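Local coordinates for pesticidal crystal protein Cry4Aa (Bacillus thuringiensis, PDB 2C9K) that kills mosquito larvae by binding to midgut epithelial cells and promoting their colloid-osmotic lysis, at residues A[265-270]-A[449-454]; A[355-360]-A[376-381]; A[363-368]-A[399-404]. All coordinates share one frame; numbering follows the deposited sequence.

In the fold
All three contacts lie in the middle, mainly beta domain, the beta-prism domain of three-domain Cry toxins. Going from the N terminus, strand 262-267 opens contact 1, which closes only when the chain returns as strand 450-457, one of three strands in its sheet. Contacts 2 and 3 are nested in that long loop. Contact 2 closes the hairpin of strands 353-362 and 373-381. Contact 3 begins in the loop between these strands and ends at the start of strand 402-407, so it crosses contact 2. Strands 402-407 and 353-362 are neighbours in a four-stranded antiparallel sheet. The two sheets meet where F453 and L267 pack on L357 and V359.

Contact 1 (A[265-270]-A[449-454]); sequences QVLNFE and QVYTFA
The F453 ring meets strand 262-267 at its edge: the carbonyl O of Q265 and the CB of L267 both lie near the ring plane, CB 4.2 Å from F453 CE1. The Y451 ring carries CG of its near neighbour Q449 over one face, offset toward the rim. L267 and Y451 lie side by side and point the same way. L267 CG is anti to the backbone N (chi1 166°), and its CD2 lies 3.9 Å from Y451 CD1. Q265, L267, Y451 and F453 share one face of the sheet. V266 and T452 share the other, where V266 CB meets T452 CG2.

The strands are antiparallel. Q265 with F453 and L267 with Y451 are hydrogen-bonded pairs; V266 with T452 is a non-hydrogen-bonded pair. F453 N donates to Q265 O at 2.8 Å, and L267 N to Y451 O at 2.8 Å. Past the strand end, N268 ND2 donates to Q449 O at 3.3 Å, nearly along the C=O axis. The same ND2 also bonds N371 O.

On its other edge, strand 450-457 pairs with strand 432-440. Helix 222-240, from the N-terminal domain, touches V266 and F269. L267 and F453 pack against strand 353-362 of the next sheet.

Contact 2 (A[355-360]-A[376-381]); sequences FLLNVI and MDFFIT
A classic beta bulge interrupts this antiparallel hairpin: F355 and L356 both face the single residue F379. The carbonyl O of F379 takes the backbone N-H of F355 at 3.0 Å, and a weak hydrogen bond from L356 N. In return F379 N donates to L356 O at 2.6 Å. F355 CG lies between the backbone N and the carbonyl carbon (chi1 71°), and F379 O lies over one ring face, offset toward the rim. F379 CB sits over the ring face in a CH-pi contact, 4.2 Å from the ring centroid. T381 CB comes to the ring edge, near its plane, 3.7 Å from F355 CD2. The T381 hydroxyl bonds Y427 O.

Strands 353-362 and 373-381 are the two central strands of a four-stranded antiparallel sheet in the middle domain. Strand 386-392 flanks 373-381, and strand 402-407 flanks 353-362. N358 and D377 form a hydrogen-bonded pair, joined by N358 N to D377 O and D377 N to N358 O. L357 with F378 and V359 with M376 are non-hydrogen-bonded pairs.

The side chains of L356, N358, D377 and F379 lie on one face. L356 CD2 reaches F379 CD2, and the two side chains run side by side. N358 CB and D377 CB touch at 3.5 Å, while D377 OD2 comes close to the like-charged E390 OE2 on strand 386-392. L357, V359, M376 and F378 lie on the other face. There L357 CD1 meets F378 CE2 at 3.9 Å, and V359 CG1 meets M376 CG at 4.0 Å as the side chains cross. L357 also packs on W455 of strand 450-457.

Contact 3 (A[363-368]-A[399-404]); sequences DNKYLN and TYDVNK
D363 holds CG anti to its backbone N (chi1 169°), and its side chain crosses that of N403 at a slant. N403 has CG anti to the carbonyl carbon (chi1 -75°), and its ND2 comes against D363 CB at 3.2 Å. ND2 also gives a weak hydrogen bond of 3.4 Å to D363 OD1. The carboxylate and amide planes stand 54° apart. K365 reaches D401 with its NZ, which lies 2.7 Å from D401 OD2 in a salt bridge. The ammonium group meets this oxygen from above the carboxylate plane. The two side chains cross at about a right angle.

The backbones are joined where D363 N donates to D401 O at 3.2 Å. D363 OD1 also takes a weak hydrogen bond from K365 N. A type I' turn from N364 to L367 follows, closed by L367 N to N364 O. The loop after strand 353-362 is thereby fastened to the start of strand 402-407, next to the backbone pairing of N403 with S361.

D363 OD2 and D401 OD2 are 5.3 Å apart, and D363 OD1 lies close to a carboxylate oxygen of E271. With three carboxylates gathered near the surface, the K365 ammonium would probably offset part of the negative charge.

Contact 1 (A[265-270]-A[449-454])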
# COMPACT_ATOMS: atom_id res chain seq x y z
N GLN A 265 -11.19 -5.19 -5.32
CA GLN A 265 -11.67 -6.56 -5.39
C GLN A 265 -12.91 -6.41 -6.27
O GLN A 265 -13.62 -5.40 -6.16
CB GLN A 265 -12.02 -7.08 -3.99
CG GLN A 265 -10.82 -7.16 -3.04
CD GLN A 265 -11.17 -7.68 -1.65
OE1 GLN A 265 -12.23 -7.36 -1.10
NE2 GLN A 265 -10.28 -8.47 -1.06
N VAL A 266 -13.19 -7.36 -7.15
CA VAL A 266 -14.35 -7.20 -8.02
C VAL A 266 -15.48 -8.24 -7.92
O VAL A 266 -15.26 -9.38 -7.52
CB VAL A 266 -13.89 -7.03 -9.51
CG1 VAL A 266 -12.41 -7.34 -9.62
CG2 VAL A 266 -14.71 -7.90 -10.44
N LEU A 267 -16.68 -7.81 -8.29
CA LEU A 267 -17.86 -8.66 -8.25
C LEU A 267 -18.56 -8.70 -9.61
O LEU A 267 -18.67 -7.67 -10.28
CB LEU A 267 -18.84 -8.13 -7.19
CG LEU A 267 -20.28 -8.66 -7.19
CD1 LEU A 267 -20.32 -10.15 -6.88
CD2 LEU A 267 -21.09 -7.89 -6.17
N ASN A 268 -19.01 -9.90 -9.98
CA ASN A 268 -19.73 -10.17 -11.23
C ASN A 268 -18.93 -10.04 -12.51
O ASN A 268 -19.48 -9.76 -13.57
CB ASN A 268 -20.98 -9.30 -11.34
CG ASN A 268 -22.06 -9.70 -10.36
OD1 ASN A 268 -22.12 -10.85 -9.92
ND2 ASN A 268 -22.92 -8.75 -10.03
N PHE A 269 -17.62 -10.26 -12.41
CA PHE A 269 -16.76 -10.17 -13.56
C PHE A 269 -17.06 -11.24 -14.60
O PHE A 269 -17.29 -10.96 -15.78
CB PHE A 269 -15.30 -10.30 -13.15
CG PHE A 269 -14.36 -10.38 -14.31
CD1 PHE A 269 -14.06 -9.23 -15.05
CD2 PHE A 269 -13.85 -11.60 -14.73
CE1 PHE A 269 -13.25 -9.31 -16.19
CE2 PHE A 269 -13.04 -11.68 -15.87
CZ PHE A 269 -12.75 -10.53 -16.60
N GLU A 270 -17.05 -12.49 -14.15
CA GLU A 270 -17.26 -13.62 -15.03
C GLU A 270 -18.65 -13.74 -15.65
O GLU A 270 -18.78 -14.19 -16.78
CB GLU A 270 -16.89 -14.92 -14.30
CG GLU A 270 -15.47 -14.90 -13.73
CD GLU A 270 -15.38 -14.35 -12.28
OE1 GLU A 270 -16.07 -13.35 -11.96
OE2 GLU A 270 -14.59 -14.92 -11.48
N GLN A 449 -24.09 -5.81 -14.20
CA GLN A 449 -23.30 -4.72 -13.65
C GLN A 449 -22.16 -5.34 -12.85
O GLN A 449 -22.37 -6.31 -12.11
CB GLN A 449 -24.18 -3.87 -12.73
CG GLN A 449 -23.59 -2.56 -12.29
CD GLN A 449 -24.51 -1.81 -11.34
OE1 GLN A 449 -24.20 -0.70 -10.89
NE2 GLN A 449 -25.65 -2.41 -11.02
N VAL A 450 -20.95 -4.81 -13.02
CA VAL A 450 -19.76 -5.31 -12.31
C VAL A 450 -19.31 -4.26 -11.29
O VAL A 450 -19.18 -3.08 -11.62
CB VAL A 450 -18.58 -5.57 -13.28
CG1 VAL A 450 -17.34 -5.88 -12.49
CG2 VAL A 450 -18.90 -6.72 -14.19
N TYR A 451 -19.09 -4.69 -10.05
CA TYR A 451 -18.66 -3.75 -9.02
C TYR A 451 -17.21 -3.99 -8.62
O TYR A 451 -16.65 -5.06 -8.88
CB TYR A 451 -19.52 -3.88 -7.76
CG TYR A 451 -21.01 -3.72 -7.93
CD1 TYR A 451 -21.81 -4.77 -8.40
CD2 TYR A 451 -21.65 -2.53 -7.58
CE1 TYR A 451 -23.19 -4.64 -8.51
CE2 TYR A 451 -23.02 -2.39 -7.68
CZ TYR A 451 -23.79 -3.44 -8.15
OH TYR A 451 -25.16 -3.29 -8.23
N THR A 452 -16.62 -3.00 -7.98
CA THR A 452 -15.27 -3.10 -7.47
C THR A 452 -15.32 -2.41 -6.12
O THR A 452 -15.97 -1.38 -5.96
CB THR A 452 -14.25 -2.38 -8.34
OG1 THR A 452 -14.75 -1.10 -8.70
CG2 THR A 452 -13.95 -3.18 -9.59
N PHE A 453 -14.65 -3.00 -5.14
CA PHE A 453 -14.62 -2.43 -3.81
C PHE A 453 -13.20 -1.94 -3.55
O PHE A 453 -12.25 -2.72 -3.59
CB PHE A 453 -15.04 -3.49 -2.78
CG PHE A 453 -16.45 -3.99 -2.99
CD1 PHE A 453 -16.75 -4.89 -4.01
CD2 PHE A 453 -17.50 -3.51 -2.20
CE1 PHE A 453 -18.06 -5.29 -4.26
CE2 PHE A 453 -18.81 -3.91 -2.43
CZ PHE A 453 -19.09 -4.80 -3.46
N ALA A 454 -13.07 -0.64 -3.34
CA ALA A 454 -11.77 -0.01 -3.10
C ALA A 454 -11.38 -0.17 -1.64
O ALA A 454 -12.22 -0.06 -0.75
CB ALA A 454 -11.84 1.46 -3.45

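Contact 2 (A[355-360]-A[376-381])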
# COMPACT_ATOMS: atom_id res chain seq x y z
N PHE A 355 -14.37 -2.78 7.58
CA PHE A 355 -13.18 -3.60 7.38
C PHE A 355 -13.49 -4.96 6.78
O PHE A 355 -12.58 -5.73 6.45
CB PHE A 355 -12.44 -3.78 8.70
CG PHE A 355 -13.16 -4.66 9.69
CD1 PHE A 355 -13.19 -6.04 9.52
CD2 PHE A 355 -13.79 -4.11 10.79
CE1 PHE A 355 -13.83 -6.87 10.45
CE2 PHE A 355 -14.44 -4.92 11.72
CZ PHE A 355 -14.46 -6.31 11.55
N LEU A 356 -14.77 -5.27 6.65
CA LEU A 356 -15.21 -6.53 6.07
C LEU A 356 -16.69 -6.41 5.75
O LEU A 356 -17.45 -5.83 6.52
CB LEU A 356 -15.01 -7.67 7.06
CG LEU A 356 -15.39 -9.08 6.58
CD1 LEU A 356 -14.43 -9.55 5.50
CD2 LEU A 356 -15.36 -10.04 7.75
N LEU A 357 -17.10 -6.93 4.60
CA LEU A 357 -18.52 -6.89 4.29
C LEU A 357 -18.97 -8.13 3.57
O LEU A 357 -18.17 -8.87 3.01
CB LEU A 357 -18.91 -5.64 3.49
CG LEU A 357 -18.38 -5.40 2.10
CD1 LEU A 357 -19.32 -4.43 1.38
CD2 LEU A 357 -16.98 -4.83 2.18
N ASN A 358 -20.28 -8.34 3.61
CA ASN A 358 -20.91 -9.49 3.01
C ASN A 358 -21.90 -8.97 1.99
O ASN A 358 -22.72 -8.13 2.32
CB ASN A 358 -21.65 -10.27 4.09
CG ASN A 358 -22.07 -11.65 3.64
OD1 ASN A 358 -22.81 -11.80 2.67
ND2 ASN A 358 -21.59 -12.66 4.35
N VAL A 359 -21.82 -9.46 0.76
CA VAL A 359 -22.77 -9.00 -0.25
C VAL A 359 -23.56 -10.13 -0.88
O VAL A 359 -23.02 -11.21 -1.17
CB VAL A 359 -22.05 -8.20 -1.38
CG1 VAL A 359 -21.14 -7.15 -0.76
CG2 VAL A 359 -21.28 -9.13 -2.27
N ILE A 360 -24.86 -9.89 -1.06
CA ILE A 360 -25.76 -10.84 -1.69
C ILE A 360 -26.28 -10.17 -2.95
O ILE A 360 -26.98 -9.16 -2.89
CB ILE A 360 -26.99 -11.19 -0.80
CG1 ILE A 360 -26.54 -11.89 0.49
CG2 ILE A 360 -27.94 -12.11 -1.58
CD1 ILE A 360 -25.85 -10.97 1.48
N MET A 376 -26.53 -6.14 1.84
CA MET A 376 -25.15 -6.02 2.30
C MET A 376 -25.00 -6.00 3.81
O MET A 376 -25.74 -5.34 4.52
CB MET A 376 -24.50 -4.76 1.71
CG MET A 376 -24.25 -4.83 0.23
SD MET A 376 -23.50 -3.33 -0.38
CE MET A 376 -24.96 -2.32 -0.61
N ASP A 377 -24.00 -6.73 4.29
CA ASP A 377 -23.70 -6.82 5.71
C ASP A 377 -22.33 -6.23 5.92
O ASP A 377 -21.32 -6.84 5.55
CB ASP A 377 -23.69 -8.27 6.17
CG ASP A 377 -25.06 -8.88 6.22
OD1 ASP A 377 -25.13 -10.12 6.37
OD2 ASP A 377 -26.06 -8.13 6.12
N PHE A 378 -22.28 -5.05 6.53
CA PHE A 378 -21.02 -4.40 6.81
C PHE A 378 -20.49 -4.77 8.19
O PHE A 378 -21.25 -4.93 9.14
CB PHE A 378 -21.17 -2.88 6.72
CG PHE A 378 -21.69 -2.40 5.39
CD1 PHE A 378 -23.05 -2.36 5.14
CD2 PHE A 378 -20.81 -2.03 4.38
CE1 PHE A 378 -23.54 -1.95 3.90
CE2 PHE A 378 -21.29 -1.62 3.14
CZ PHE A 378 -22.66 -1.58 2.90
N PHE A 379 -19.18 -4.95 8.27
CA PHE A 379 -18.53 -5.25 9.53
C PHE A 379 -17.66 -4.03 9.81
O PHE A 379 -16.52 -3.92 9.36
CB PHE A 379 -17.71 -6.53 9.43
CG PHE A 379 -18.56 -7.77 9.46
CD1 PHE A 379 -19.42 -8.00 10.54
CD2 PHE A 379 -18.51 -8.70 8.43
CE1 PHE A 379 -20.21 -9.15 10.58
CE2 PHE A 379 -19.30 -9.84 8.46
CZ PHE A 379 -20.16 -10.07 9.54
N ILE A 380 -18.27 -3.11 10.54
CA ILE A 380 -17.71 -1.83 10.94
C ILE A 380 -16.88 -1.90 12.22
O ILE A 380 -17.04 -2.81 13.03
CB ILE A 380 -18.86 -0.82 11.13
CG1 ILE A 380 -19.54 -0.59 9.77
CG2 ILE A 380 -18.37 0.47 11.75
CD1 ILE A 380 -20.82 0.20 9.82
N THR A 381 -15.97 -0.94 12.38
CA THR A 381 -15.15 -0.87 13.58
C THR A 381 -15.10 0.57 14.06
O THR A 381 -14.99 1.50 13.26
CB THR A 381 -13.70 -1.38 13.31
OG1 THR A 381 -12.97 -1.40 14.54
CG2 THR A 381 -12.98 -0.49 12.30

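Contact 3 (A[363-368]-A[399-404])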
# COMPACT_ATOMS: atom_id res chain seq x y z
N ASP A 363 -28.02 -13.75 -9.11
CA ASP A 363 -27.18 -14.61 -9.93
C ASP A 363 -27.82 -14.86 -11.29
O ASP A 363 -28.58 -15.81 -11.48
CB ASP A 363 -26.94 -15.93 -9.20
CG ASP A 363 -26.30 -16.98 -10.09
OD1 ASP A 363 -25.45 -16.63 -10.93
OD2 ASP A 363 -26.65 -18.17 -9.92
N ASN A 364 -27.49 -13.99 -12.24
CA ASN A 364 -28.03 -14.04 -13.60
C ASN A 364 -27.82 -15.34 -14.37
O ASN A 364 -28.35 -15.49 -15.47
CB ASN A 364 -27.46 -12.89 -14.44
CG ASN A 364 -25.94 -12.88 -14.46
OD1 ASN A 364 -25.34 -12.58 -15.48
ND2 ASN A 364 -25.32 -13.19 -13.32
N LYS A 365 -27.07 -16.28 -13.81
CA LYS A 365 -26.85 -17.55 -14.49
C LYS A 365 -26.32 -17.28 -15.90
O LYS A 365 -26.86 -17.80 -16.88
CB LYS A 365 -28.16 -18.33 -14.60
CG LYS A 365 -28.90 -18.56 -13.30
CD LYS A 365 -28.18 -19.56 -12.42
CE LYS A 365 -29.05 -19.94 -11.23
NZ LYS A 365 -30.38 -20.46 -11.67
N TYR A 366 -25.28 -16.46 -15.99
CA TYR A 366 -24.65 -16.10 -17.26
C TYR A 366 -25.62 -15.62 -18.33
O TYR A 366 -25.35 -15.78 -19.52
CB TYR A 366 -23.85 -17.28 -17.82
CG TYR A 366 -22.66 -17.67 -16.98
CD1 TYR A 366 -22.80 -18.55 -15.90
CD2 TYR A 366 -21.39 -17.15 -17.24
CE1 TYR A 366 -21.72 -18.89 -15.11
CE2 TYR A 366 -20.29 -17.49 -16.45
CZ TYR A 366 -20.47 -18.36 -15.38
OH TYR A 366 -19.40 -18.71 -14.58
N LEU A 367 -26.74 -15.03 -17.93
CA LEU A 367 -27.71 -14.52 -18.89
C LEU A 367 -27.77 -13.00 -18.84
O LEU A 367 -27.26 -12.37 -17.91
CB LEU A 367 -29.09 -15.10 -18.60
CG LEU A 367 -29.24 -16.60 -18.80
CD1 LEU A 367 -30.64 -17.03 -18.43
CD2 LEU A 367 -28.93 -16.96 -20.26
N ASN A 368 -28.38 -12.40 -19.86
CA ASN A 368 -28.50 -10.96 -19.86
C ASN A 368 -29.62 -10.59 -18.91
O ASN A 368 -30.69 -10.14 -19.32
CB ASN A 368 -28.81 -10.44 -21.26
CG ASN A 368 -28.94 -8.94 -21.29
OD1 ASN A 368 -28.24 -8.24 -20.56
ND2 ASN A 368 -29.83 -8.45 -22.12
N THR A 399 -36.37 -14.37 -3.94
CA THR A 399 -36.76 -15.62 -4.59
C THR A 399 -35.68 -16.14 -5.53
O THR A 399 -35.26 -17.29 -5.42
CB THR A 399 -38.04 -15.44 -5.43
OG1 THR A 399 -39.15 -15.17 -4.57
CG2 THR A 399 -38.32 -16.70 -6.25
N TYR A 400 -35.26 -15.29 -6.45
CA TYR A 400 -34.24 -15.64 -7.44
C TYR A 400 -32.99 -16.23 -6.77
O TYR A 400 -32.76 -16.03 -5.58
CB TYR A 400 -33.82 -14.41 -8.24
CG TYR A 400 -34.96 -13.61 -8.82
CD1 TYR A 400 -34.76 -12.31 -9.28
CD2 TYR A 400 -36.25 -14.14 -8.89
CE1 TYR A 400 -35.81 -11.55 -9.79
CE2 TYR A 400 -37.31 -13.40 -9.40
CZ TYR A 400 -37.09 -12.10 -9.84
OH TYR A 400 -38.15 -11.34 -10.31
N ASP A 401 -32.20 -16.95 -7.55
CA ASP A 401 -30.97 -17.51 -7.03
C ASP A 401 -30.10 -16.29 -6.75
O ASP A 401 -30.24 -15.27 -7.42
CB ASP A 401 -30.31 -18.40 -8.08
CG ASP A 401 -31.12 -19.66 -8.36
OD1 ASP A 401 -31.16 -20.54 -7.48
OD2 ASP A 401 -31.72 -19.76 -9.46
N VAL A 402 -29.23 -16.39 -5.76
CA VAL A 402 -28.36 -15.26 -5.41
C VAL A 402 -26.94 -15.74 -5.19
O VAL A 402 -26.69 -16.93 -5.01
CB VAL A 402 -28.84 -14.54 -4.10
CG1 VAL A 402 -30.19 -13.85 -4.33
CG2 VAL A 402 -28.96 -15.54 -2.96
N ASN A 403 -26.00 -14.80 -5.22
CA ASN A 403 -24.59 -15.11 -4.99
C ASN A 403 -24.20 -14.48 -3.66
O ASN A 403 -24.73 -13.43 -3.29
CB ASN A 403 -23.71 -14.55 -6.10
CG ASN A 403 -23.81 -15.34 -7.39
OD1 ASN A 403 -23.62 -16.56 -7.41
ND2 ASN A 403 -24.09 -14.64 -8.49
N LYS A 404 -23.28 -15.12 -2.95
CA LYS A 404 -22.81 -14.60 -1.67
C LYS A 404 -21.29 -14.49 -1.75
O LYS A 404 -20.60 -15.48 -2.00
CB LYS A 404 -23.22 -15.53 -0.52